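Local coordinates for mandelate racemase/muconate lactonizing protein (Paenibacillus sp., PDB 3V5C), which probably catalyses the magnesium-dependent dehydration of galacturonate, as a member of the enolase superfamily, at residues A[109-114]-A[322-327]; A[166-171]-A[205-210]; A[258-263]-A[279-284]. The protein carries 1 engineered substitution. All coordinates share one frame; numbering follows the deposited sequence.

Contact 1: residues A[109-114]-A[322-327]; sequences KPVYDL and SGHLSA
ND1 of His-324 accepts the backbone N-H of Tyr-112, with 3.0 Å between N and ND1, and the donor lies in the plane of the imidazole at its edge. The bond is weak, because the N-H...acceptor angle is a bent 134°. The placing still makes sense: Pro-110 occupies the N-cap position of helix 111-115, and Tyr-112 belongs to the first turn, where an amide has no carbonyl of its own helix behind it to bind. A histidine from another helix supplies an acceptor instead. That is consistent with a neutral imidazole carrying its proton on NE2, which makes a weak bond to the hydroxyl of Tyr-350.

Carbon packs near the same nitrogen: CB of Val-111 comes within 3.5 Å of ND1 of His-324, while CB of Pro-110 lies at the ring's edge, 4.0 Å from CE1 of His-324. The tyrosine CG sits between its own backbone N and carbonyl carbon (chi1 67°), a position tolerated in a first turn but hindered further along a helix. It carries CD2 of Tyr-112 to 3.6 Å from ND1 of His-324, so one corner of the phenol ring meets the imidazole, with the two planes inclined at 40°. CG of Pro-110 rests on a face of the phenol ring, toward its rim. Three residues on from His-324, CB of Ala-327 touches CB of Tyr-112 at 3.7 Å. Phe-365 adds an edge-to-face partner to the imidazole, while Phe-291 and Leu-100 pack against Val-111.

Helix 317-325 comes from the barrel domain, and helix 111-115 probably from the N-terminal capping region. The contact thus probably lies where the capping region meets the barrel of the enolase fold.

Contact 2: residues A[166-171]-A[205-210]; sequences HFKIKV and MIDANN
Strands 167-170 and 204-207 run parallel, paired Lys-168 to Met-205, Ile-169 to Ile-206 and Lys-170 to Asp-207; the ladder of backbone bonds runs from Met-205 N on Phe-167 O (2.9 Å) to Val-171 N on Asp-207 O (2.8 Å). Both lysines and Asp-207 project from one face of the sheet. Lys-170, its chain bent at chi2 (-74°) and again at its last torsion, lies alongside Asp-207 and sets NZ 2.8 Å from OD2, on the anti side and 35° out of the carboxylate plane. Lys-168 crosses the aspartate more distantly, a long salt bridge of 3.9 Å from NZ to OD2; its NZ is held chiefly by Tyr-131, Glu-233 and Glu-336. The pair is the neighbouring-strand step of a beta-alpha-beta unit, closed over by helix 180-198, in the barrel of the enolase fold. The carboxylate lies about 8 Å from the bound magnesium. Its OD1 takes the N-H of Asn-209 at 3.0 Å from above the plane, an Asx turn that fixes the rotation of the group. Ile-169 and Ile-206 point from the other face to helix 180-198, which Val-171, just past the strand, also touches; CG2 of Val-171 meets CB of Ala-208 at 3.9 Å.

Contact 3: residues A[258-263]-A[279-284]; sequences LIADGE and VDVLQY. With MG (magnesium ion), chain E.
With CG anti to the carbonyl carbon (chi1 -55°), the carboxylate of Asp-280 folds back toward the facing strand, where OD2 takes the N-H of Ile-259 at 2.9 Å on its anti lone pair. Gln-283 starts the same way (chi1 -56°) and then runs out extended, which lays its amide alongside Ala-260. The two segments form a parallel step of the enolase-fold barrel, a beta-alpha-beta unit whose crossover is helix 270-275. The Asp-280 carboxylate takes the place of a backbone acceptor at the start of the pairing. Next to it Ile-259 O accepts two backbone donors, Asp-280 N and Val-281 N, while OD1 of Asp-280 forms a salt bridge with Lys-247. Beyond it, Asp-261 N binds Val-281 O at 3.0 Å. On the Ala-260 side of the sheet, CB of Ala-260 meets CB of Val-281 at 3.7 Å and OE1 of Gln-283 at 3.5 Å. That OE1 accepts a hydrogen bond from a water, which in turn accepts the N-H of Glu-263, and NE2 goes to Glu-233. Gly-262, with no side chain on the flank facing Gln-283, brings its backbone directly against that residue, at a positive phi of 133°. Asp-261 points the opposite way from Ala-260, with OD2 bonded to the hydroxyl of Tyr-243. Its OD1 accepts Gly-262 N at 2.8 Å and sits 2.0 Å from the magnesium ion, which four waters and Glu-238 OE2 complete to six ligands.

How the contacts relate
All three contacts are buried, but they sit in different parts of the fold. Contacts 2 and 3 are parallel strand steps of one barrel sheet, with centres about 12 Å apart; strand 231-233 runs between them, and its Glu-233 reaches polar ends in both, a lysine in one and a glutamine amide in the other. Contact 1 pairs helices instead, its centre about 27 Å from contact 2 and 22 Å from contact 3, and along the chain it encloses both. Their chemistry follows: aromatic and apolar packing around one weak bond in contact 1, a lysine-carboxylate network in contact 2, and a hydrated metal in contact 3.

Contact 1: residues A[109-114]-A[322-327]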
loop_
_atom_site.group_PDB
_atom_site.type_symbol
_atom_site.label_atom_id
_atom_site.label_comp_id
_atom_site.label_asym_id
_atom_site.label_seq_id
_atom_site.Cartn_x
_atom_site.Cartn_y
_atom_site.Cartn_z
ATOM N N LYS A 109 2.420 -4.399 22.758
ATOM C CA LYS A 109 1.587 -5.148 21.825
ATOM C C LYS A 109 1.847 -4.669 20.404
ATOM O O LYS A 109 2.123 -3.490 20.202
ATOM C CB LYS A 109 0.108 -4.962 22.150
ATOM C CG LYS A 109 -0.331 -5.641 23.451
ATOM C CD LYS A 109 -1.775 -5.331 23.787
ATOM C CE LYS A 109 -2.179 -6.026 25.076
ATOM N NZ LYS A 109 -3.596 -5.762 25.417
ATOM N N PRO A 110 1.791 -5.591 19.424
ATOM C CA PRO A 110 1.850 -5.142 18.028
ATOM C C PRO A 110 0.553 -4.415 17.684
ATOM O O PRO A 110 -0.498 -4.700 18.257
ATOM C CB PRO A 110 1.945 -6.450 17.248
ATOM C CG PRO A 110 1.193 -7.443 18.113
ATOM C CD PRO A 110 1.612 -7.054 19.519
ATOM N N VAL A 111 0.618 -3.464 16.763
ATOM C CA VAL A 111 -0.576 -2.721 16.390
ATOM C C VAL A 111 -1.716 -3.626 15.930
ATOM O O VAL A 111 -2.887 -3.372 16.252
ATOM C CB VAL A 111 -0.257 -1.681 15.316
ATOM C CG1 VAL A 111 -1.550 -1.152 14.655
ATOM C CG2 VAL A 111 0.563 -0.545 15.935
ATOM N N TYR A 112 -1.394 -4.686 15.205
ATOM C CA TYR A 112 -2.461 -5.559 14.732
ATOM C C TYR A 112 -3.342 -6.081 15.883
ATOM O O TYR A 112 -4.554 -6.173 15.724
ATOM C CB TYR A 112 -1.951 -6.668 13.805
ATOM C CG TYR A 112 -1.063 -7.718 14.433
ATOM C CD1 TYR A 112 -1.608 -8.747 15.200
ATOM C CD2 TYR A 112 0.308 -7.716 14.207
ATOM C CE1 TYR A 112 -0.802 -9.733 15.754
ATOM C CE2 TYR A 112 1.126 -8.688 14.760
ATOM C CZ TYR A 112 0.558 -9.699 15.535
ATOM O OH TYR A 112 1.363 -10.672 16.074
ATOM N N ASP A 113 -2.741 -6.345 17.049
ATOM C CA ASP A 113 -3.531 -6.718 18.231
ATOM C C ASP A 113 -4.343 -5.573 18.819
ATOM O O ASP A 113 -5.415 -5.780 19.393
ATOM C CB ASP A 113 -2.639 -7.293 19.315
ATOM C CG ASP A 113 -2.408 -8.755 19.140
ATOM O OD1 ASP A 113 -1.480 -9.274 19.793
ATOM O OD2 ASP A 113 -3.165 -9.380 18.358
ATOM N N LEU A 114 -3.822 -4.362 18.705
ATOM C CA LEU A 114 -4.552 -3.194 19.179
ATOM C C LEU A 114 -5.771 -2.847 18.325
ATOM O O LEU A 114 -6.701 -2.208 18.820
ATOM C CB LEU A 114 -3.633 -1.962 19.245
ATOM C CG LEU A 114 -2.406 -2.015 20.166
ATOM C CD1 LEU A 114 -1.616 -0.701 20.118
ATOM C CD2 LEU A 114 -2.800 -2.347 21.590
ATOM N N SER A 322 0.313 -1.564 6.098
ATOM C CA SER A 322 -0.685 -2.403 5.435
ATOM C C SER A 322 -0.805 -3.773 6.080
ATOM O O SER A 322 -1.903 -4.296 6.278
ATOM C CB SER A 322 -0.329 -2.590 3.958
ATOM O OG SER A 322 -0.311 -1.356 3.267
ATOM N N GLY A 323 0.335 -4.389 6.373
ATOM C CA GLY A 323 0.327 -5.680 7.037
ATOM C C GLY A 323 -0.462 -5.663 8.344
ATOM O O GLY A 323 -1.281 -6.550 8.578
ATOM N N HIS A 324 -0.253 -4.653 9.177
ATOM C CA HIS A 324 -1.016 -4.550 10.421
ATOM C C HIS A 324 -2.491 -4.225 10.192
ATOM O O HIS A 324 -3.357 -4.732 10.903
ATOM C CB HIS A 324 -0.396 -3.501 11.351
ATOM C CG HIS A 324 0.870 -3.948 12.003
ATOM N ND1 HIS A 324 0.930 -4.327 13.331
ATOM C CD2 HIS A 324 2.122 -4.085 11.511
ATOM C CE1 HIS A 324 2.172 -4.667 13.627
ATOM N NE2 HIS A 324 2.915 -4.530 12.541
ATOM N N LEU A 325 -2.784 -3.395 9.192
ATOM C CA LEU A 325 -4.169 -3.018 8.922
ATOM C C LEU A 325 -5.014 -4.244 8.625
ATOM O O LEU A 325 -6.205 -4.292 8.936
ATOM C CB LEU A 325 -4.233 -2.089 7.710
ATOM C CG LEU A 325 -5.624 -1.688 7.218
ATOM C CD1 LEU A 325 -6.350 -0.887 8.289
ATOM C CD2 LEU A 325 -5.520 -0.882 5.919
ATOM N N SER A 326 -4.397 -5.233 7.986
ATOM C CA SER A 326 -5.124 -6.423 7.572
ATOM C C SER A 326 -5.881 -7.081 8.711
ATOM O O SER A 326 -6.905 -7.711 8.464
ATOM C CB SER A 326 -4.198 -7.427 6.884
ATOM O OG SER A 326 -3.401 -8.088 7.837
ATOM N N ALA A 327 -5.397 -6.937 9.949
ATOM C CA ALA A 327 -6.075 -7.570 11.080
ATOM C C ALA A 327 -7.423 -6.931 11.407
ATOM O O ALA A 327 -8.222 -7.526 12.135
ATOM C CB ALA A 327 -5.175 -7.592 12.326
#

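Contact 2: residues A[166-171]-A[205-210]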
loop_
_atom_site.group_PDB
_atom_site.type_symbol
_atom_site.label_atom_id
_atom_site.label_comp_id
_atom_site.label_asym_id
_atom_site.label_seq_id
_atom_site.Cartn_x
_atom_site.Cartn_y
_atom_site.Cartn_z
ATOM N N HIS A 166 2.902 -13.779 -6.244
ATOM C CA HIS A 166 1.854 -13.023 -6.930
ATOM C C HIS A 166 2.441 -11.742 -7.452
ATOM O O HIS A 166 3.300 -11.140 -6.795
ATOM C CB HIS A 166 0.740 -12.725 -5.931
ATOM C CG HIS A 166 0.349 -13.925 -5.135
ATOM N ND1 HIS A 166 -0.164 -15.061 -5.722
ATOM C CD2 HIS A 166 0.432 -14.189 -3.809
ATOM C CE1 HIS A 166 -0.393 -15.970 -4.793
ATOM N NE2 HIS A 166 -0.052 -15.463 -3.622
ATOM N N PHE A 167 1.958 -11.304 -8.614
ATOM C CA PHE A 167 2.643 -10.239 -9.338
ATOM C C PHE A 167 1.686 -9.245 -9.968
ATOM O O PHE A 167 0.713 -9.640 -10.596
ATOM C CB PHE A 167 3.539 -10.846 -10.425
ATOM C CG PHE A 167 4.580 -11.788 -9.886
ATOM C CD1 PHE A 167 4.301 -13.144 -9.745
ATOM C CD2 PHE A 167 5.827 -11.310 -9.495
ATOM C CE1 PHE A 167 5.276 -14.033 -9.217
ATOM C CE2 PHE A 167 6.800 -12.181 -8.972
ATOM C CZ PHE A 167 6.518 -13.538 -8.834
ATOM N N LYS A 168 1.998 -7.959 -9.818
ATOM C CA LYS A 168 1.235 -6.921 -10.500
ATOM C C LYS A 168 2.092 -6.348 -11.602
ATOM O O LYS A 168 3.185 -5.837 -11.368
ATOM C CB LYS A 168 0.770 -5.809 -9.555
ATOM C CG LYS A 168 -0.197 -4.849 -10.262
ATOM C CD LYS A 168 -0.975 -3.985 -9.274
ATOM C CE LYS A 168 -0.131 -2.811 -8.775
ATOM N NZ LYS A 168 -0.959 -1.959 -7.809
ATOM N N ILE A 169 1.567 -6.433 -12.812
ATOM C CA ILE A 169 2.298 -6.073 -14.004
ATOM C C ILE A 169 1.786 -4.747 -14.544
ATOM O O ILE A 169 0.594 -4.587 -14.759
ATOM C CB ILE A 169 2.105 -7.159 -15.071
ATOM C CG1 ILE A 169 2.554 -8.518 -14.520
ATOM C CG2 ILE A 169 2.883 -6.773 -16.338
ATOM C CD1 ILE A 169 1.941 -9.703 -15.248
ATOM N N LYS A 170 2.679 -3.776 -14.714
ATOM C CA LYS A 170 2.284 -2.533 -15.343
ATOM C C LYS A 170 1.980 -2.782 -16.812
ATOM O O LYS A 170 2.753 -3.453 -17.503
ATOM C CB LYS A 170 3.364 -1.465 -15.186
ATOM C CG LYS A 170 3.582 -1.006 -13.742
ATOM C CD LYS A 170 2.418 -0.123 -13.305
ATOM C CE LYS A 170 2.624 0.430 -11.909
ATOM N NZ LYS A 170 2.053 -0.491 -10.908
ATOM N N VAL A 171 0.851 -2.255 -17.277
ATOM C CA VAL A 171 0.526 -2.280 -18.699
ATOM C C VAL A 171 0.127 -0.859 -19.130
ATOM O O VAL A 171 0.182 0.078 -18.330
ATOM C CB VAL A 171 -0.566 -3.328 -19.028
ATOM C CG1 VAL A 171 -0.099 -4.723 -18.621
ATOM C CG2 VAL A 171 -1.894 -2.967 -18.320
ATOM N N MET A 205 -1.980 -9.704 -11.527
ATOM C CA MET A 205 -2.782 -8.490 -11.622
ATOM C C MET A 205 -2.187 -7.576 -12.687
ATOM O O MET A 205 -0.977 -7.601 -12.923
ATOM C CB MET A 205 -2.826 -7.762 -10.272
ATOM C CG MET A 205 -3.547 -8.515 -9.157
ATOM S SD MET A 205 -2.633 -9.927 -8.496
ATOM C CE MET A 205 -1.252 -9.125 -7.699
ATOM N N ILE A 206 -3.026 -6.775 -13.340
ATOM C CA ILE A 206 -2.519 -5.790 -14.281
ATOM C C ILE A 206 -2.973 -4.375 -13.938
ATOM O O ILE A 206 -4.083 -4.174 -13.483
ATOM C CB ILE A 206 -2.817 -6.158 -15.754
ATOM C CG1 ILE A 206 -4.320 -6.188 -16.042
ATOM C CG2 ILE A 206 -2.177 -7.521 -16.100
ATOM C CD1 ILE A 206 -4.629 -6.467 -17.541
ATOM N N ASP A 207 -2.098 -3.400 -14.162
ATOM C CA ASP A 207 -2.328 -2.022 -13.750
ATOM C C ASP A 207 -1.966 -1.151 -14.935
ATOM O O ASP A 207 -0.797 -1.102 -15.323
ATOM C CB ASP A 207 -1.463 -1.717 -12.509
ATOM C CG ASP A 207 -1.506 -0.254 -12.056
ATOM O OD1 ASP A 207 -2.319 0.554 -12.563
ATOM O OD2 ASP A 207 -0.728 0.077 -11.120
ATOM N N ALA A 208 -2.965 -0.468 -15.500
ATOM C CA ALA A 208 -2.761 0.362 -16.690
ATOM C C ALA A 208 -2.440 1.821 -16.378
ATOM O O ALA A 208 -2.133 2.585 -17.282
ATOM C CB ALA A 208 -3.968 0.291 -17.624
ATOM N N ASN A 209 -2.470 2.201 -15.098
ATOM C CA ASN A 209 -2.331 3.606 -14.736
ATOM C C ASN A 209 -3.160 4.492 -15.663
ATOM O O ASN A 209 -2.703 5.541 -16.125
ATOM C CB ASN A 209 -0.863 4.037 -14.699
ATOM C CG ASN A 209 -0.145 3.472 -13.513
ATOM O OD1 ASN A 209 0.565 2.479 -13.624
ATOM N ND2 ASN A 209 -0.348 4.092 -12.334
ATOM N N ASN A 210 -4.386 4.048 -15.905
ATOM C CA ASN A 210 -5.387 4.787 -16.684
ATOM C C ASN A 210 -5.085 5.015 -18.163
ATOM O O ASN A 210 -5.725 5.843 -18.817
ATOM C CB ASN A 210 -5.703 6.126 -16.011
ATOM C CG ASN A 210 -6.448 5.947 -14.700
ATOM O OD1 ASN A 210 -7.150 4.942 -14.504
ATOM N ND2 ASN A 210 -6.303 6.910 -13.801
HETATM O O HOH W 1 1.292 1.279 -16.030
#

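Contact 3: residues A[258-263]-A[279-284]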
loop_
_atom_site.group_PDB
_atom_site.type_symbol
_atom_site.label_atom_id
_atom_site.label_comp_id
_atom_site.label_asym_id
_atom_site.label_seq_id
_atom_site.Cartn_x
_atom_site.Cartn_y
_atom_site.Cartn_z
ATOM N N LEU A 258 -11.507 -9.417 -11.372
ATOM C CA LEU A 258 -12.028 -8.356 -10.509
ATOM C C LEU A 258 -11.612 -6.993 -11.040
ATOM O O LEU A 258 -10.561 -6.868 -11.679
ATOM C CB LEU A 258 -11.498 -8.511 -9.080
ATOM C CG LEU A 258 -11.870 -9.832 -8.411
ATOM C CD1 LEU A 258 -10.944 -10.094 -7.237
ATOM C CD2 LEU A 258 -13.331 -9.820 -7.974
ATOM N N ILE A 259 -12.439 -5.983 -10.785
ATOM C CA ILE A 259 -12.107 -4.598 -11.125
ATOM C C ILE A 259 -11.609 -3.868 -9.863
ATOM O O ILE A 259 -12.307 -3.844 -8.831
ATOM C CB ILE A 259 -13.331 -3.867 -11.709
ATOM C CG1 ILE A 259 -13.783 -4.539 -13.024
ATOM C CG2 ILE A 259 -13.024 -2.370 -11.915
ATOM C CD1 ILE A 259 -12.752 -4.528 -14.122
ATOM N N ALA A 260 -10.420 -3.269 -9.948
ATOM C CA ALA A 260 -9.793 -2.604 -8.808
ATOM C C ALA A 260 -9.538 -1.135 -9.139
ATOM O O ALA A 260 -9.091 -0.807 -10.245
ATOM C CB ALA A 260 -8.477 -3.317 -8.435
ATOM N N ASP A 261 -9.843 -0.236 -8.201
ATOM C CA ASP A 261 -9.609 1.173 -8.461
ATOM C C ASP A 261 -9.610 1.922 -7.135
ATOM O O ASP A 261 -9.902 1.328 -6.103
ATOM C CB ASP A 261 -10.711 1.695 -9.414
ATOM C CG ASP A 261 -10.221 2.783 -10.351
ATOM O OD1 ASP A 261 -9.396 3.596 -9.914
ATOM O OD2 ASP A 261 -10.693 2.841 -11.514
ATOM N N GLY A 262 -9.238 3.199 -7.156
ATOM C CA GLY A 262 -9.278 4.004 -5.943
ATOM C C GLY A 262 -8.047 4.837 -5.654
ATOM O O GLY A 262 -8.102 5.723 -4.814
ATOM N N GLU A 263 -6.940 4.579 -6.340
ATOM C CA GLU A 263 -5.729 5.362 -6.098
ATOM C C GLU A 263 -5.857 6.819 -6.556
ATOM O O GLU A 263 -6.616 7.141 -7.467
ATOM C CB GLU A 263 -4.532 4.706 -6.808
ATOM C CG GLU A 263 -3.173 5.391 -6.556
ATOM C CD GLU A 263 -2.876 6.553 -7.489
ATOM O OE1 GLU A 263 -3.450 6.632 -8.607
ATOM O OE2 GLU A 263 -2.047 7.410 -7.103
ATOM N N VAL A 279 -17.316 -2.014 -9.308
ATOM C CA VAL A 279 -15.916 -2.064 -8.883
ATOM C C VAL A 279 -15.841 -3.007 -7.682
ATOM O O VAL A 279 -16.725 -2.976 -6.824
ATOM C CB VAL A 279 -15.383 -0.653 -8.497
ATOM C CG1 VAL A 279 -13.999 -0.741 -7.870
ATOM C CG2 VAL A 279 -15.375 0.293 -9.716
ATOM N N ASP A 280 -14.828 -3.877 -7.641
ATOM C CA ASP A 280 -14.767 -4.938 -6.633
ATOM C C ASP A 280 -13.758 -4.695 -5.517
ATOM O O ASP A 280 -13.962 -5.135 -4.393
ATOM C CB ASP A 280 -14.412 -6.259 -7.311
ATOM C CG ASP A 280 -15.372 -6.593 -8.422
ATOM O OD1 ASP A 280 -16.590 -6.683 -8.145
ATOM O OD2 ASP A 280 -14.922 -6.722 -9.570
ATOM N N VAL A 281 -12.664 -4.008 -5.844
ATOM C CA VAL A 281 -11.529 -3.868 -4.952
ATOM C C VAL A 281 -11.185 -2.392 -4.871
ATOM O O VAL A 281 -11.008 -1.739 -5.896
ATOM C CB VAL A 281 -10.296 -4.599 -5.522
ATOM C CG1 VAL A 281 -9.092 -4.393 -4.623
ATOM C CG2 VAL A 281 -10.579 -6.091 -5.702
ATOM N N LEU A 282 -11.122 -1.868 -3.656
ATOM C CA LEU A 282 -10.862 -0.439 -3.444
ATOM C C LEU A 282 -9.432 -0.220 -2.980
ATOM O O LEU A 282 -8.934 -0.937 -2.104
ATOM C CB LEU A 282 -11.831 0.147 -2.422
ATOM C CG LEU A 282 -13.268 0.408 -2.891
ATOM C CD1 LEU A 282 -13.283 1.327 -4.122
ATOM C CD2 LEU A 282 -14.010 -0.888 -3.167
ATOM N N GLN A 283 -8.783 0.799 -3.529
ATOM C CA GLN A 283 -7.337 0.910 -3.378
ATOM C C GLN A 283 -6.856 2.262 -2.903
ATOM O O GLN A 283 -5.775 2.698 -3.282
ATOM C CB GLN A 283 -6.653 0.554 -4.713
ATOM C CG GLN A 283 -7.051 -0.831 -5.233
ATOM C CD GLN A 283 -6.365 -1.153 -6.544
ATOM O OE1 GLN A 283 -6.570 -0.471 -7.545
ATOM N NE2 GLN A 283 -5.536 -2.195 -6.540
ATOM N N TYR A 284 -7.640 2.913 -2.045
ATOM C CA TYR A 284 -7.150 4.113 -1.374
ATOM C C TYR A 284 -5.803 3.855 -0.713
ATOM O O TYR A 284 -5.527 2.776 -0.205
ATOM C CB TYR A 284 -8.177 4.644 -0.362
ATOM C CG TYR A 284 -9.495 4.902 -1.025
ATOM C CD1 TYR A 284 -9.741 6.115 -1.633
ATOM C CD2 TYR A 284 -10.468 3.912 -1.097
ATOM C CE1 TYR A 284 -10.949 6.358 -2.287
ATOM C CE2 TYR A 284 -11.675 4.138 -1.748
ATOM C CZ TYR A 284 -11.901 5.355 -2.339
ATOM O OH TYR A 284 -13.110 5.576 -2.972
HETATM MG MG MG E . -8.717 5.384 -10.576
HETATM O O HOH W 2 -8.731 4.638 -12.563
HETATM O O HOH W 3 -8.912 6.161 -8.564
HETATM O O HOH W 4 -6.325 2.268 -8.342
HETATM O O HOH W 5 -7.880 7.247 -11.293
HETATM O O HOH W 6 -6.793 4.651 -10.068
#